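PDB 6HUN: ribulose bisphosphate carboxylase from Hyperthermus butylicus DSM 5456, which probably adds carbon dioxide and water to ribulose 1,5-bisphosphate, yielding two molecules of 3-phosphoglycerate, and is thought to serve archaeal AMP degradation. Local coordinates for residues A[239-251]-A[263-277]. Numbering follows the deposited sequence.
Sequences GYLANVTAPIREM and NKFIMIDFLTAGWAA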
ATOM      1  N   GLY A 239      -5.174  28.822   2.237  1.00 40.75           N
ATOM      2  CA  GLY A 239      -4.238  27.795   2.673  1.00 39.07           C
ATOM      3  C   GLY A 239      -3.663  27.057   1.486  1.00 40.09           C
ATOM      4  O   GLY A 239      -4.174  27.153   0.384  1.00 39.62           O
ATOM      5  N   TYR A 240      -2.589  26.273   1.735  1.00 41.18           N
ATOM      6  CA  TYR A 240      -1.898  25.550   0.669  1.00 36.14           C
ATOM      7  C   TYR A 240      -1.839  24.070   1.054  1.00 33.02           C
ATOM      8  O   TYR A 240      -1.400  23.752   2.166  1.00 33.52           O
ATOM      9  CB  TYR A 240      -0.483  26.120   0.510  1.00 39.89           C
ATOM     10  CG  TYR A 240       0.430  25.471  -0.491  1.00 37.23           C
ATOM     11  CD1 TYR A 240      -0.061  24.737  -1.566  1.00 36.73           C
ATOM     12  CD2 TYR A 240       1.814  25.554  -0.336  1.00 41.13           C
ATOM     13  CE1 TYR A 240       0.812  24.138  -2.477  1.00 40.11           C
ATOM     14  CE2 TYR A 240       2.682  24.970  -1.233  1.00 40.72           C
ATOM     15  CZ  TYR A 240       2.189  24.266  -2.290  1.00 41.20           C
ATOM     16  OH  TYR A 240       3.065  23.699  -3.174  1.00 41.12           O
ATOM     17  N   LEU A 241      -2.327  23.183   0.182  1.00 31.25           N
ATOM     18  CA  LEU A 241      -2.253  21.739   0.485  1.00 28.90           C
ATOM     19  C   LEU A 241      -0.933  21.297  -0.137  1.00 34.80           C
ATOM     20  O   LEU A 241      -0.874  20.867  -1.287  1.00 31.79           O
ATOM     21  CB  LEU A 241      -3.476  20.961  -0.041  1.00 31.62           C
ATOM     22  CG  LEU A 241      -4.879  21.488   0.337  1.00 37.96           C
ATOM     23  CD1 LEU A 241      -6.043  20.739  -0.391  1.00 37.11           C
ATOM     24  CD2 LEU A 241      -5.086  21.492   1.867  1.00 36.28           C
ATOM     25  N   ALA A 242       0.142  21.425   0.642  1.00 38.54           N
ATOM     26  CA  ALA A 242       1.498  21.166   0.180  1.00 36.28           C
ATOM     27  C   ALA A 242       1.788  19.689   0.282  1.00 31.96           C
ATOM     28  O   ALA A 242       1.629  19.093   1.354  1.00 28.18           O
ATOM     29  CB  ALA A 242       2.528  21.929   1.022  1.00 35.52           C
ATOM     30  N   ASN A 243       2.259  19.108  -0.809  1.00 29.55           N
ATOM     31  CA  ASN A 243       2.475  17.659  -0.845  1.00 28.10           C
ATOM     32  C   ASN A 243       3.819  17.317  -0.174  1.00 29.15           C
ATOM     33  O   ASN A 243       4.887  17.622  -0.714  1.00 30.21           O
ATOM     34  CB  ASN A 243       2.409  17.166  -2.283  1.00 30.07           C
ATOM     35  CG  ASN A 243       2.177  15.658  -2.356  1.00 31.44           C
ATOM     36  OD1 ASN A 243       2.499  14.958  -1.432  1.00 26.59           O
ATOM     37  ND2 ASN A 243       1.524  15.179  -3.411  1.00 36.31           N
ATOM     38  N   VAL A 244       3.755  16.680   0.991  1.00 29.36           N
ATOM     39  CA  VAL A 244       4.952  16.302   1.760  1.00 31.31           C
ATOM     40  C   VAL A 244       5.288  14.833   1.573  1.00 30.55           C
ATOM     41  O   VAL A 244       6.126  14.284   2.318  1.00 29.11           O
ATOM     42  CB  VAL A 244       4.799  16.643   3.258  1.00 29.25           C
ATOM     43  CG1 VAL A 244       4.617  18.158   3.472  1.00 31.53           C
ATOM     44  CG2 VAL A 244       3.601  15.862   3.859  1.00 26.21           C
ATOM     45  N   THR A 245       4.639  14.172   0.610  1.00 26.26           N
ATOM     46  CA  THR A 245       4.929  12.770   0.300  1.00 29.03           C
ATOM     47  C   THR A 245       6.422  12.604   0.005  1.00 25.51           C
ATOM     48  O   THR A 245       6.966  13.217  -0.920  1.00 29.94           O
ATOM     49  CB  THR A 245       4.048  12.323  -0.872  1.00 29.76           C
ATOM     50  OG1 THR A 245       2.626  12.461  -0.526  1.00 24.28           O
ATOM     51  CG2 THR A 245       4.321  10.813  -1.252  1.00 28.06           C
ATOM     52  N   ALA A 246       7.075  11.697   0.769  1.00 29.43           N
ATOM     53  CA  ALA A 246       8.543  11.656   0.748  1.00 31.86           C
ATOM     54  C   ALA A 246       9.017  10.537   1.665  1.00 34.23           C
ATOM     55  O   ALA A 246       8.236  10.027   2.487  1.00 28.61           O
ATOM     56  CB  ALA A 246       9.123  12.995   1.189  1.00 29.61           C
ATOM     57  N   PRO A 247      10.247  10.061   1.509  1.00 34.36           N
ATOM     58  CA  PRO A 247      10.805   9.214   2.567  1.00 34.77           C
ATOM     59  C   PRO A 247      10.696   9.966   3.897  1.00 35.68           C
ATOM     60  O   PRO A 247      10.643  11.205   3.932  1.00 36.22           O
ATOM     61  CB  PRO A 247      12.270   8.994   2.126  1.00 37.94           C
ATOM     62  CG  PRO A 247      12.249   9.215   0.596  1.00 34.66           C
ATOM     63  CD  PRO A 247      11.219  10.366   0.438  1.00 31.47           C
ATOM     64  N   ILE A 248      10.668   9.199   5.000  1.00 32.48           N
ATOM     65  CA  ILE A 248      10.276   9.720   6.323  1.00 32.12           C
ATOM     66  C   ILE A 248      11.118  10.949   6.715  1.00 32.58           C
ATOM     67  O   ILE A 248      10.573  11.998   7.106  1.00 35.10           O
ATOM     68  CB  ILE A 248      10.366   8.594   7.388  1.00 33.12           C
ATOM     69  CG1 ILE A 248       9.307   7.463   7.151  1.00 30.13           C
ATOM     70  CG2 ILE A 248      10.319   9.143   8.841  1.00 34.82           C
ATOM     71  CD1 ILE A 248       7.742   7.881   7.130  1.00 30.80           C
ATOM     72  N   ARG A 249      12.457  10.844   6.660  1.00 32.49           N
ATOM     73  CA  ARG A 249      13.261  12.005   7.057  1.00 37.95           C
ATOM     74  C   ARG A 249      12.973  13.239   6.184  1.00 38.80           C
ATOM     75  O   ARG A 249      12.901  14.379   6.703  1.00 39.71           O
ATOM     76  CB  ARG A 249      14.738  11.594   7.054  1.00 37.39           C
ATOM     77  CG  ARG A 249      15.103  11.028   8.413  1.00 44.98           C
ATOM     78  CD  ARG A 249      16.442  10.318   8.471  1.00 56.62           C
ATOM     79  NE  ARG A 249      16.559   9.610   9.747  1.00 65.12           N
ATOM     80  CZ  ARG A 249      17.550   8.786  10.095  1.00 63.49           C
ATOM     81  NH1 ARG A 249      18.550   8.514   9.252  1.00 62.93           N
ATOM     82  NH2 ARG A 249      17.519   8.216  11.296  1.00 58.01           N
ATOM     83  N   GLU A 250      12.761  13.047   4.863  1.00 34.30           N
ATOM     84  CA  GLU A 250      12.443  14.219   4.032  1.00 35.30           C
ATOM     85  C   GLU A 250      11.053  14.760   4.354  1.00 35.56           C
ATOM     86  O   GLU A 250      10.835  16.000   4.337  1.00 36.85           O
ATOM     87  CB  GLU A 250      12.574  13.857   2.544  1.00 40.41           C
ATOM     88  CG  GLU A 250      14.028  13.909   1.983  1.00 49.36           C
ATOM     89  CD  GLU A 250      14.678  15.306   2.202  1.00 68.55           C
ATOM     90  OE1 GLU A 250      14.022  16.362   1.927  1.00 71.23           O
ATOM     91  OE2 GLU A 250      15.852  15.353   2.677  1.00 77.33           O
ATOM     92  N   MET A 251      10.095  13.866   4.665  1.00 34.09           N
ATOM     93  CA  MET A 251       8.742  14.337   5.010  1.00 37.51           C
ATOM     94  C   MET A 251       8.767  15.152   6.298  1.00 37.19           C
ATOM     95  O   MET A 251       8.100  16.210   6.413  1.00 36.92           O
ATOM     96  CB  MET A 251       7.798  13.141   5.176  1.00 38.20           C
ATOM     97  CG  MET A 251       6.356  13.565   5.607  1.00 34.97           C
ATOM     98  SD  MET A 251       5.302  12.149   5.915  1.00 31.66           S
ATOM     99  CE  MET A 251       5.900  11.616   7.498  1.00 32.88           C
ATOM    100  N   ASN A 263       1.821  28.045   7.284  1.00 45.45           N
ATOM    101  CA  ASN A 263       0.754  27.331   6.580  1.00 42.64           C
ATOM    102  C   ASN A 263       0.178  26.262   7.505  1.00 42.45           C
ATOM    103  O   ASN A 263       0.883  25.729   8.373  1.00 40.91           O
ATOM    104  CB  ASN A 263       1.282  26.689   5.287  1.00 41.11           C
ATOM    105  CG  ASN A 263       0.168  26.128   4.400  1.00 44.19           C
ATOM    106  OD1 ASN A 263      -0.679  26.879   3.932  1.00 43.49           O
ATOM    107  ND2 ASN A 263       0.183  24.796   4.148  1.00 36.19           N
ATOM    108  N   LYS A 264      -1.112  25.947   7.321  1.00 39.14           N
ATOM    109  CA  LYS A 264      -1.841  25.132   8.279  1.00 37.98           C
ATOM    110  C   LYS A 264      -2.183  23.749   7.730  1.00 34.97           C
ATOM    111  O   LYS A 264      -2.832  22.965   8.437  1.00 33.98           O
ATOM    112  CB  LYS A 264      -3.114  25.812   8.720  1.00 38.99           C
ATOM    113  CG  LYS A 264      -2.820  27.158   9.480  1.00 42.33           C
ATOM    114  CD  LYS A 264      -2.088  26.810  10.769  1.00 46.03           C
ATOM    115  CE  LYS A 264      -3.093  26.551  11.908  1.00 46.79           C
ATOM    116  NZ  LYS A 264      -2.433  26.183  13.204  1.00 47.71           N
ATOM    117  N   PHE A 265      -1.721  23.433   6.537  1.00 33.81           N
ATOM    118  CA  PHE A 265      -2.118  22.189   5.872  1.00 31.19           C
ATOM    119  C   PHE A 265      -0.895  21.470   5.303  1.00 30.38           C
ATOM    120  O   PHE A 265       0.032  22.109   4.770  1.00 32.67           O
ATOM    121  CB  PHE A 265      -3.073  22.445   4.720  1.00 31.33           C
ATOM    122  CG  PHE A 265      -4.346  23.114   5.119  1.00 35.20           C
ATOM    123  CD1 PHE A 265      -5.492  22.333   5.335  1.00 31.15           C
ATOM    124  CD2 PHE A 265      -4.414  24.505   5.246  1.00 35.55           C
ATOM    125  CE1 PHE A 265      -6.676  22.894   5.695  1.00 32.90           C
ATOM    126  CE2 PHE A 265      -5.655  25.111   5.584  1.00 36.38           C
ATOM    127  CZ  PHE A 265      -6.776  24.264   5.813  1.00 33.28           C
ATOM    128  N   ILE A 266      -0.942  20.117   5.333  1.00 28.34           N
ATOM    129  CA  ILE A 266      -0.035  19.272   4.561  1.00 27.29           C
ATOM    130  C   ILE A 266      -0.896  18.263   3.825  1.00 28.50           C
ATOM    131  O   ILE A 266      -1.995  17.928   4.280  1.00 31.58           O
ATOM    132  CB  ILE A 266       1.044  18.560   5.448  1.00 27.45           C
ATOM    133  CG1 ILE A 266       0.342  17.774   6.567  1.00 29.18           C
ATOM    134  CG2 ILE A 266       1.992  19.666   5.998  1.00 30.02           C
ATOM    135  CD1 ILE A 266       1.274  16.820   7.477  1.00 30.63           C
ATOM    136  N   MET A 267      -0.412  17.796   2.676  1.00 27.32           N
ATOM    137  CA  MET A 267      -1.021  16.699   1.953  1.00 22.57           C
ATOM    138  C   MET A 267      -0.063  15.525   1.925  1.00 24.79           C
ATOM    139  O   MET A 267       1.144  15.717   1.733  1.00 25.60           O
ATOM    140  CB  MET A 267      -1.367  17.138   0.513  1.00 24.85           C
ATOM    141  CG  MET A 267      -1.836  16.019  -0.393  1.00 30.89           C
ATOM    142  SD  MET A 267      -2.246  16.960  -1.919  1.00 41.26           S
ATOM    143  CE  MET A 267      -1.783  15.817  -3.193  1.00 36.89           C
ATOM    144  N   ILE A 268      -0.621  14.316   2.038  1.00 20.68           N
ATOM    145  CA  ILE A 268       0.179  13.087   1.975  1.00 20.68           C
ATOM    146  C   ILE A 268      -0.571  12.037   1.160  1.00 21.72           C
ATOM    147  O   ILE A 268      -1.806  11.902   1.253  1.00 21.52           O
ATOM    148  CB  ILE A 268       0.541  12.559   3.355  1.00 25.40           C
ATOM    149  CG1 ILE A 268       1.457  11.323   3.179  1.00 22.92           C
ATOM    150  CG2 ILE A 268      -0.708  12.133   4.154  1.00 24.94           C
ATOM    151  CD1 ILE A 268       2.183  11.017   4.427  1.00 28.52           C
ATOM    152  N   ASP A 269       0.168  11.397   0.265  1.00 21.21           N
ATOM    153  CA  ASP A 269      -0.381  10.283  -0.530  1.00 20.32           C
ATOM    154  C   ASP A 269      -0.295   9.093   0.391  1.00 18.92           C
ATOM    155  O   ASP A 269       0.731   8.441   0.490  1.00 20.24           O
ATOM    156  CB  ASP A 269       0.426  10.082  -1.795  1.00 24.03           C
ATOM    157  CG  ASP A 269       0.488  11.305  -2.707  1.00 27.79           C
ATOM    158  OD1 ASP A 269      -0.150  12.371  -2.506  1.00 27.04           O
ATOM    159  OD2 ASP A 269       1.199  11.188  -3.722  1.00 33.75           O
ATOM    160  N   PHE A 270      -1.378   8.790   1.124  1.00 17.12           N
ATOM    161  CA  PHE A 270      -1.162   7.871   2.239  1.00 17.65           C
ATOM    162  C   PHE A 270      -1.044   6.407   1.802  1.00 19.19           C
ATOM    163  O   PHE A 270      -0.686   5.575   2.630  1.00 20.61           O
ATOM    164  CB  PHE A 270      -2.283   8.041   3.283  1.00 19.67           C
ATOM    165  CG  PHE A 270      -3.701   7.777   2.755  1.00 20.33           C
ATOM    166  CD1 PHE A 270      -4.282   6.514   2.874  1.00 19.62           C
ATOM    167  CD2 PHE A 270      -4.466   8.820   2.225  1.00 19.77           C
ATOM    168  CE1 PHE A 270      -5.575   6.298   2.439  1.00 19.18           C
ATOM    169  CE2 PHE A 270      -5.775   8.625   1.735  1.00 19.33           C
ATOM    170  CZ  PHE A 270      -6.336   7.389   1.876  1.00 18.73           C
ATOM    171  N   LEU A 271      -1.432   6.069   0.572  1.00 16.65           N
ATOM    172  CA  LEU A 271      -1.246   4.674   0.129  1.00 17.94           C
ATOM    173  C   LEU A 271       0.095   4.485  -0.538  1.00 21.26           C
ATOM    174  O   LEU A 271       0.668   3.383  -0.425  1.00 28.21           O
ATOM    175  CB  LEU A 271      -2.384   4.238  -0.832  1.00 16.82           C
ATOM    176  CG  LEU A 271      -3.715   4.240  -0.032  1.00 19.74           C
ATOM    177  CD1 LEU A 271      -4.814   4.026  -1.110  1.00 24.96           C
ATOM    178  CD2 LEU A 271      -3.756   3.242   1.107  1.00 22.45           C
ATOM    179  N   THR A 272       0.668   5.522  -1.156  1.00 18.06           N
ATOM    180  CA  THR A 272       1.999   5.345  -1.764  1.00 17.77           C
ATOM    181  C   THR A 272       3.144   5.627  -0.789  1.00 21.74           C
ATOM    182  O   THR A 272       4.186   4.937  -0.878  1.00 26.20           O
ATOM    183  CB  THR A 272       2.139   6.252  -3.008  1.00 24.40           C
ATOM    184  OG1 THR A 272       2.126   7.633  -2.637  1.00 28.51           O
ATOM    185  CG2 THR A 272       1.004   5.989  -4.027  1.00 21.44           C
ATOM    186  N   ALA A 273       2.978   6.573   0.140  1.00 20.57           N
ATOM    187  CA  ALA A 273       3.934   6.671   1.253  1.00 20.90           C
ATOM    188  C   ALA A 273       3.677   5.570   2.279  1.00 20.48           C
ATOM    189  O   ALA A 273       4.612   4.968   2.827  1.00 21.60           O
ATOM    190  CB  ALA A 273       3.837   8.077   1.901  1.00 21.44           C
ATOM    191  N   GLY A 274       2.422   5.246   2.532  1.00 18.58           N
ATOM    192  CA  GLY A 274       2.063   4.120   3.360  1.00 19.43           C
ATOM    193  C   GLY A 274       1.405   4.547   4.685  1.00 22.50           C
ATOM    194  O   GLY A 274       1.445   5.706   5.089  1.00 21.39           O
ATOM    195  N   TRP A 275       0.712   3.591   5.297  1.00 18.28           N
ATOM    196  CA  TRP A 275      -0.033   3.877   6.530  1.00 20.56           C
ATOM    197  C   TRP A 275       0.876   4.353   7.641  1.00 21.02           C
ATOM    198  O   TRP A 275       0.496   5.236   8.401  1.00 20.64           O
ATOM    199  CB  TRP A 275      -0.776   2.636   7.000  1.00 17.00           C
ATOM    200  CG  TRP A 275      -1.916   2.314   6.058  1.00 19.06           C
ATOM    201  CD1 TRP A 275      -1.996   1.228   5.230  1.00 22.76           C
ATOM    202  CD2 TRP A 275      -3.119   3.037   5.907  1.00 20.02           C
ATOM    203  NE1 TRP A 275      -3.219   1.263   4.539  1.00 24.55           N
ATOM    204  CE2 TRP A 275      -3.912   2.361   4.938  1.00 23.26           C
ATOM    205  CE3 TRP A 275      -3.635   4.194   6.516  1.00 20.16           C
ATOM    206  CZ2 TRP A 275      -5.230   2.804   4.575  1.00 19.60           C
ATOM    207  CZ3 TRP A 275      -4.941   4.663   6.108  1.00 20.24           C
ATOM    208  CH2 TRP A 275      -5.681   3.958   5.154  1.00 20.18           C
ATOM    209  N   ALA A 276       2.070   3.762   7.783  1.00 18.39           N
ATOM    210  CA  ALA A 276       2.917   4.235   8.872  1.00 19.56           C
ATOM    211  C   ALA A 276       3.317   5.687   8.637  1.00 20.09           C
ATOM    212  O   ALA A 276       3.398   6.492   9.597  1.00 24.31           O
ATOM    213  CB  ALA A 276       4.161   3.294   9.041  1.00 20.32           C
ATOM    214  N   ALA A 277       3.584   6.056   7.395  1.00 21.29           N
ATOM    215  CA  ALA A 277       3.904   7.464   7.101  1.00 21.08           C
ATOM    216  C   ALA A 277       2.746   8.373   7.469  1.00 23.17           C
ATOM    217  O   ALA A 277       2.947   9.498   7.994  1.00 23.27           O
ATOM    218  CB  ALA A 277       4.200   7.659   5.595  1.00 27.10           C
TER
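With CG anti to the backbone N (chi1 -162°), Asn-243 sets its amide beside its own carbonyl carbon, ND2 near Asp-269 OD1 and OD1 near Thr-245, while Thr-245, its OG1 beside its own N (chi1 -60°), turns the hydroxyl onto the backbone of the same aspartate. Asp-269 N gives Thr-245 OG1 a hydrogen bond of 2.8 Å, and this hydroxyl in turn donates to Asn-243 OD1, 2.7 Å away in the carbonyl plane. The same OD1 accepts from Thr-245 N, closing an Asx turn. Asparagine suits the place because its amide also has N-H groups to give: ND2 bonds to Asp-205 O and, weakly, to Asp-269 OD1 at 3.4 Å, with amide and carboxylate planes 66° apart. Were Asn-243 replaced by an alanine, the Asx turn would probably be lost, the Thr-245 hydroxyl left without its acceptor and Asp-205 O without its ND2 donor. Next to this network the parallel strands 239-243 and 265-269 are joined by Met-267 N to Ala-242 O (2.8 Å) and Val-244 N to Met-267 O (2.9 Å). At the other end the amide of Asn-263 stands in for a strand backbone, OD1 accepting from Tyr-240 N and ND2 donating to Tyr-240 O at 2.7 Å. Branched Val-244 and Ile-266 pack methyl to methyl, and flexible Met-251 lays SD against Ile-268 CD1 (3.6 Å), bringing helix 248-260 onto the sheet. In this beta-alpha-beta unit of the TIM barrel, Thr-245 thus joins the C-terminal strand ends through a backbone N-H, leaving the Asp-269 carboxylate only weakly engaged by the amide, beside Glu-206, a predicted magnesium ligand, and His-295, a predicted proton acceptor.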